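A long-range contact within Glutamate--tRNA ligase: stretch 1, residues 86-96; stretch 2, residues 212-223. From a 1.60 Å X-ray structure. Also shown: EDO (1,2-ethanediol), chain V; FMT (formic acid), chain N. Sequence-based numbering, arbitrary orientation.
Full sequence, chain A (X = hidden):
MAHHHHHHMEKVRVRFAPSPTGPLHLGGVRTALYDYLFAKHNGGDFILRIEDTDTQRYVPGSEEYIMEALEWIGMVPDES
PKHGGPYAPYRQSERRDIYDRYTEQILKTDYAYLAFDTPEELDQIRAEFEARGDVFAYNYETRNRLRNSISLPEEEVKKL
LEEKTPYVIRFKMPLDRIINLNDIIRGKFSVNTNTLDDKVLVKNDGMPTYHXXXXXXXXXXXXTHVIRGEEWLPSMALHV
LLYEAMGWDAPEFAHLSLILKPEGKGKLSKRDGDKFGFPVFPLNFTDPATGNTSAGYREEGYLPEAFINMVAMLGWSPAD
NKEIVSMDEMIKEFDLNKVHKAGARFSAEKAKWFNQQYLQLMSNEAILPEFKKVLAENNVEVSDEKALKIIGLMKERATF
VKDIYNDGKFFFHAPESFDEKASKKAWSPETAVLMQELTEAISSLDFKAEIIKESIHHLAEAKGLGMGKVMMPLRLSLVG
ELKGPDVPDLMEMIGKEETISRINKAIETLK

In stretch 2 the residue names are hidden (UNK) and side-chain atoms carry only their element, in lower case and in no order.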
# COMPACT_ATOMS: atom_id res chain seq x y z
N PRO A 86 0.68 12.13 25.12
CA PRO A 86 0.50 13.37 25.89
C PRO A 86 -0.55 14.32 25.34
O PRO A 86 -0.94 15.26 26.06
CB PRO A 86 1.90 14.02 25.83
CG PRO A 86 2.50 13.47 24.56
CD PRO A 86 1.99 12.06 24.45
N TYR A 87 -1.03 14.13 24.11
CA TYR A 87 -1.99 15.04 23.50
C TYR A 87 -3.30 14.33 23.16
O TYR A 87 -4.02 14.75 22.26
CB TYR A 87 -1.40 15.71 22.26
CG TYR A 87 -0.14 16.46 22.60
CD1 TYR A 87 -0.19 17.64 23.33
CD2 TYR A 87 1.10 15.97 22.24
CE1 TYR A 87 0.95 18.32 23.67
CE2 TYR A 87 2.26 16.64 22.58
CZ TYR A 87 2.17 17.82 23.29
OH TYR A 87 3.31 18.51 23.64
N ALA A 88 -3.62 13.27 23.89
CA ALA A 88 -4.87 12.58 23.69
C ALA A 88 -6.04 13.53 23.95
O ALA A 88 -5.92 14.47 24.76
CB ALA A 88 -4.95 11.37 24.62
N PRO A 89 -7.21 13.31 23.32
CA PRO A 89 -7.56 12.17 22.45
C PRO A 89 -6.92 12.23 21.07
O PRO A 89 -6.81 13.30 20.47
CB PRO A 89 -9.08 12.28 22.32
CG PRO A 89 -9.52 13.15 23.46
CD PRO A 89 -8.39 14.13 23.64
N TYR A 90 -6.54 11.07 20.56
CA TYR A 90 -6.01 10.98 19.21
C TYR A 90 -7.07 10.61 18.19
O TYR A 90 -6.73 10.28 17.05
CB TYR A 90 -4.83 9.98 19.17
CG TYR A 90 -3.64 10.54 19.92
CD1 TYR A 90 -2.76 11.42 19.30
CD2 TYR A 90 -3.42 10.21 21.26
CE1 TYR A 90 -1.69 11.97 19.99
CE2 TYR A 90 -2.35 10.75 21.97
CZ TYR A 90 -1.48 11.61 21.32
OH TYR A 90 -0.42 12.16 22.00
N ARG A 91 -8.35 10.65 18.57
CA ARG A 91 -9.46 10.62 17.62
C ARG A 91 -10.13 11.99 17.61
O ARG A 91 -10.48 12.52 18.66
CB ARG A 91 -10.50 9.57 17.98
CG ARG A 91 -9.99 8.16 18.07
CD ARG A 91 -11.15 7.23 18.34
NE ARG A 91 -10.72 5.84 18.43
CZ ARG A 91 -10.94 5.06 19.48
NH1 ARG A 91 -11.60 5.52 20.53
NH2 ARG A 91 -10.53 3.79 19.47
N GLN A 92 -10.31 12.55 16.41
CA GLN A 92 -10.85 13.90 16.32
C GLN A 92 -12.29 13.98 16.80
O GLN A 92 -12.72 15.03 17.31
CB GLN A 92 -10.70 14.41 14.89
CG GLN A 92 -9.23 14.64 14.52
CD GLN A 92 -9.04 15.37 13.21
OE1 GLN A 92 -9.63 15.00 12.20
NE2 GLN A 92 -8.19 16.38 13.22
N SER A 93 -13.06 12.88 16.68
CA SER A 93 -14.44 12.88 17.17
C SER A 93 -14.51 13.12 18.68
O SER A 93 -15.58 13.47 19.19
CB SER A 93 -15.13 11.55 16.84
OG SER A 93 -14.54 10.45 17.50
N GLU A 94 -13.40 12.97 19.39
CA GLU A 94 -13.36 13.07 20.84
C GLU A 94 -12.78 14.40 21.31
O GLU A 94 -12.53 14.56 22.52
CB GLU A 94 -12.57 11.89 21.40
CG GLU A 94 -13.27 10.57 21.11
CD GLU A 94 -12.43 9.36 21.47
OE1 GLU A 94 -11.32 9.56 21.99
OE2 GLU A 94 -12.89 8.22 21.22
N ARG A 95 -12.62 15.37 20.41
CA ARG A 95 -11.93 16.62 20.72
C ARG A 95 -12.82 17.84 20.61
O ARG A 95 -12.33 18.96 20.39
CB ARG A 95 -10.70 16.77 19.83
CG ARG A 95 -9.66 15.63 20.03
CD ARG A 95 -8.51 15.70 19.04
NE ARG A 95 -7.65 16.88 19.21
CZ ARG A 95 -6.64 16.96 20.07
NH1 ARG A 95 -6.38 15.97 20.93
NH2 ARG A 95 -5.92 18.08 20.10
N ARG A 96 -14.14 17.67 20.78
CA ARG A 96 -15.07 18.76 20.50
C ARG A 96 -14.83 19.98 21.39
O ARG A 96 -14.94 21.12 20.92
CB ARG A 96 -16.52 18.28 20.62
CG ARG A 96 -17.49 19.43 20.87
CD ARG A 96 -18.94 18.98 20.95
NE ARG A 96 -19.48 18.59 19.65
CZ ARG A 96 -19.83 19.44 18.69
NH1 ARG A 96 -19.69 20.75 18.87
NH2 ARG A 96 -20.31 18.99 17.55
N UNK A 212 -10.05 22.78 9.28
CA UNK A 212 -9.91 23.48 10.56
C UNK A 212 -9.44 22.53 11.66
O UNK A 212 -8.56 22.88 12.44
c UNK A 212 -12.29 26.36 13.83
c UNK A 212 -12.28 25.38 12.83
c UNK A 212 -11.19 25.20 11.99
c UNK A 212 -10.08 26.03 12.16
c UNK A 212 -11.25 24.13 10.91
c UNK A 212 -10.08 27.03 13.15
c UNK A 212 -11.18 27.19 13.98
N UNK A 213 -10.03 21.33 11.72
CA UNK A 213 -9.60 20.34 12.71
C UNK A 213 -8.11 20.04 12.59
O UNK A 213 -7.42 19.91 13.61
c UNK A 213 -10.41 19.05 12.57
N UNK A 214 -7.60 19.93 11.36
CA UNK A 214 -6.20 19.54 11.22
C UNK A 214 -5.25 20.66 11.62
O UNK A 214 -4.21 20.39 12.22
c UNK A 214 -5.92 19.05 9.80
n UNK A 214 -6.59 17.26 8.33
o UNK A 214 -6.55 16.88 10.55
c UNK A 214 -6.38 17.63 9.59
N UNK A 215 -5.58 21.94 11.32
CA UNK A 215 -4.64 22.97 11.76
C UNK A 215 -4.70 23.13 13.28
O UNK A 215 -3.67 23.36 13.92
c UNK A 215 -6.15 25.01 11.36
c UNK A 215 -5.95 26.16 12.36
c UNK A 215 -4.84 24.31 11.00
c UNK A 215 -4.68 24.11 9.48
N UNK A 216 -5.90 23.00 13.88
CA UNK A 216 -6.01 23.04 15.34
C UNK A 216 -5.18 21.92 15.96
O UNK A 216 -4.39 22.14 16.89
c UNK A 216 -8.25 24.23 15.46
c UNK A 216 -9.75 24.07 15.51
c UNK A 216 -7.59 22.55 17.29
c UNK A 216 -7.48 22.93 15.78
N UNK A 217 -5.33 20.71 15.44
CA UNK A 217 -4.66 19.59 16.08
C UNK A 217 -3.17 19.53 15.76
O UNK A 217 -2.40 19.05 16.59
c UNK A 217 -5.34 18.27 15.70
o UNK A 217 -7.49 17.26 15.86
o UNK A 217 -7.02 18.83 17.33
c UNK A 217 -6.72 18.12 16.34
N UNK A 218 -2.75 19.98 14.58
CA UNK A 218 -1.32 20.07 14.32
C UNK A 218 -0.66 21.07 15.26
O UNK A 218 0.44 20.85 15.76
o UNK A 218 -1.55 18.11 12.47
c UNK A 218 -1.40 19.25 11.94
o UNK A 218 -1.53 19.47 10.72
c UNK A 218 -1.06 20.40 12.85
N UNK A 219 -1.36 22.17 15.55
CA UNK A 219 -0.86 23.12 16.54
C UNK A 219 -0.82 22.50 17.93
O UNK A 219 0.22 22.52 18.60
n UNK A 219 -1.12 26.77 19.24
c UNK A 219 -1.90 25.77 18.70
c UNK A 219 -1.74 24.38 16.52
c UNK A 219 -1.34 25.41 17.53
n UNK A 219 -0.22 26.20 17.38
c UNK A 219 -0.11 27.01 18.42
N UNK A 220 -1.95 21.94 18.39
CA UNK A 220 -2.03 21.40 19.74
C UNK A 220 -1.06 20.25 19.96
O UNK A 220 -0.49 20.11 21.06
c UNK A 220 -3.46 20.94 20.05
c UNK A 220 -4.13 23.09 21.22
o UNK A 220 -4.43 22.83 22.41
o UNK A 220 -3.56 24.15 20.89
c UNK A 220 -4.47 22.08 20.15
N UNK A 221 -0.86 19.41 18.95
CA UNK A 221 0.02 18.25 19.08
C UNK A 221 1.46 18.57 18.73
O UNK A 221 2.30 17.66 18.68
c UNK A 221 -1.89 16.63 18.59
c UNK A 221 -0.49 17.10 18.21
c UNK A 221 -3.96 14.82 18.52
s UNK A 221 -2.43 15.20 17.64
N UNK A 222 1.77 19.86 18.52
CA UNK A 222 3.14 20.34 18.31
C UNK A 222 3.80 19.64 17.13
O UNK A 222 4.98 19.28 17.16
n UNK A 222 2.94 23.15 22.77
c UNK A 222 3.98 20.20 19.59
c UNK A 222 4.34 21.26 21.88
c UNK A 222 3.35 20.98 20.78
c UNK A 222 3.65 21.88 23.10
N UNK A 223 3.01 19.44 16.06
CA UNK A 223 3.52 18.87 14.82
C UNK A 223 4.49 19.85 14.16
O UNK A 223 4.21 21.05 14.06
c UNK A 223 2.87 18.03 12.52
c UNK A 223 2.16 16.19 14.96
c UNK A 223 2.36 18.52 13.88
c UNK A 223 1.44 17.47 14.53
C1 EDO V . -3.32 20.75 8.11
O1 EDO V . -4.42 21.22 7.33
C2 EDO V . -2.18 21.74 8.02
O2 EDO V . -1.41 21.70 9.22
C FMT N . -8.19 13.80 6.28
O1 FMT N . -9.21 13.14 6.46
O2 FMT N . -7.60 14.43 7.16

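Position 212 carries one carbon and then a ring of six carbons, with no oxygen on the ring. It lies out of reach of stretch 1. This is Phe212.

Position 213 has a single side-chain carbon, CB, 3.5 Å from Gln92 NE2. It is Ala213.

Position 214 has two carbons, the second bearing one oxygen and one nitrogen. The oxygen accepts a hydrogen bond from Gln92 NE2 at 3.2 Å; the nitrogen donates one to formic acid O2, also at 3.2 Å. This amide is Asn214.

Position 215 has four carbons, forked at the first, with one arm two carbons long. It does not reach stretch 1. It is Ile215.

Position 216 shows the same forked pattern of four carbons. Its CA-to-CB bond points toward stretch 1, but the side chain makes no contact. It is Ile216.

Position 217 has two carbons, the second bearing two oxygens. One oxygen lies 2.9 Å from Gln92 NE2, the other 2.8 Å from Arg95 NE. A short carboxylate fits this pair of donors. It is Asp217.

Position 218 has the same atoms but faces elsewhere. One oxygen accepts a hydrogen bond from 1,2-ethanediol O2 at 2.7 Å. It is Asp218.

Position 219 has one carbon and a five-membered ring of three carbons and two nitrogens. It is out of reach of stretch 1. It is His219.

Position 220 has three carbons, the third bearing two oxygens. Its CB lies 3.8 Å from Arg95 NH2, and its backbone O lies 3.4 Å from Tyr87 CD1. It is Glu220.

Position 221 is an unbranched chain of two carbons, a sulfur and a carbon. The terminal carbon lies 3.7 Å from Tyr90 CD1 and 3.6 Å from Arg95 NH1. It is Met221.

Position 222 has four carbons in a row ending in nitrogen. The third carbon lies 3.4 Å from Tyr87 OH. It is Lys222.

Position 223 is another four-carbon fork with one longer arm, not touching stretch 1. It is Ile223.

The contact joins a polar cluster to an apolar one. Asp217 holds Gln92 through OD2 and forms a salt bridge with Arg95 through OD1. Arg95 also ties its own stretch together: NH1 donates to Tyr87 O at 3.0 Å and to Pro89 O at 2.7 Å. Met221 leaves the helix here. Its CA sits over one face of the Tyr87 ring in a CH-pi contact, and its CE lies over one face of the Arg95 guanidinium.

Stretch 2 (212-223) FANIIDDHEMKI
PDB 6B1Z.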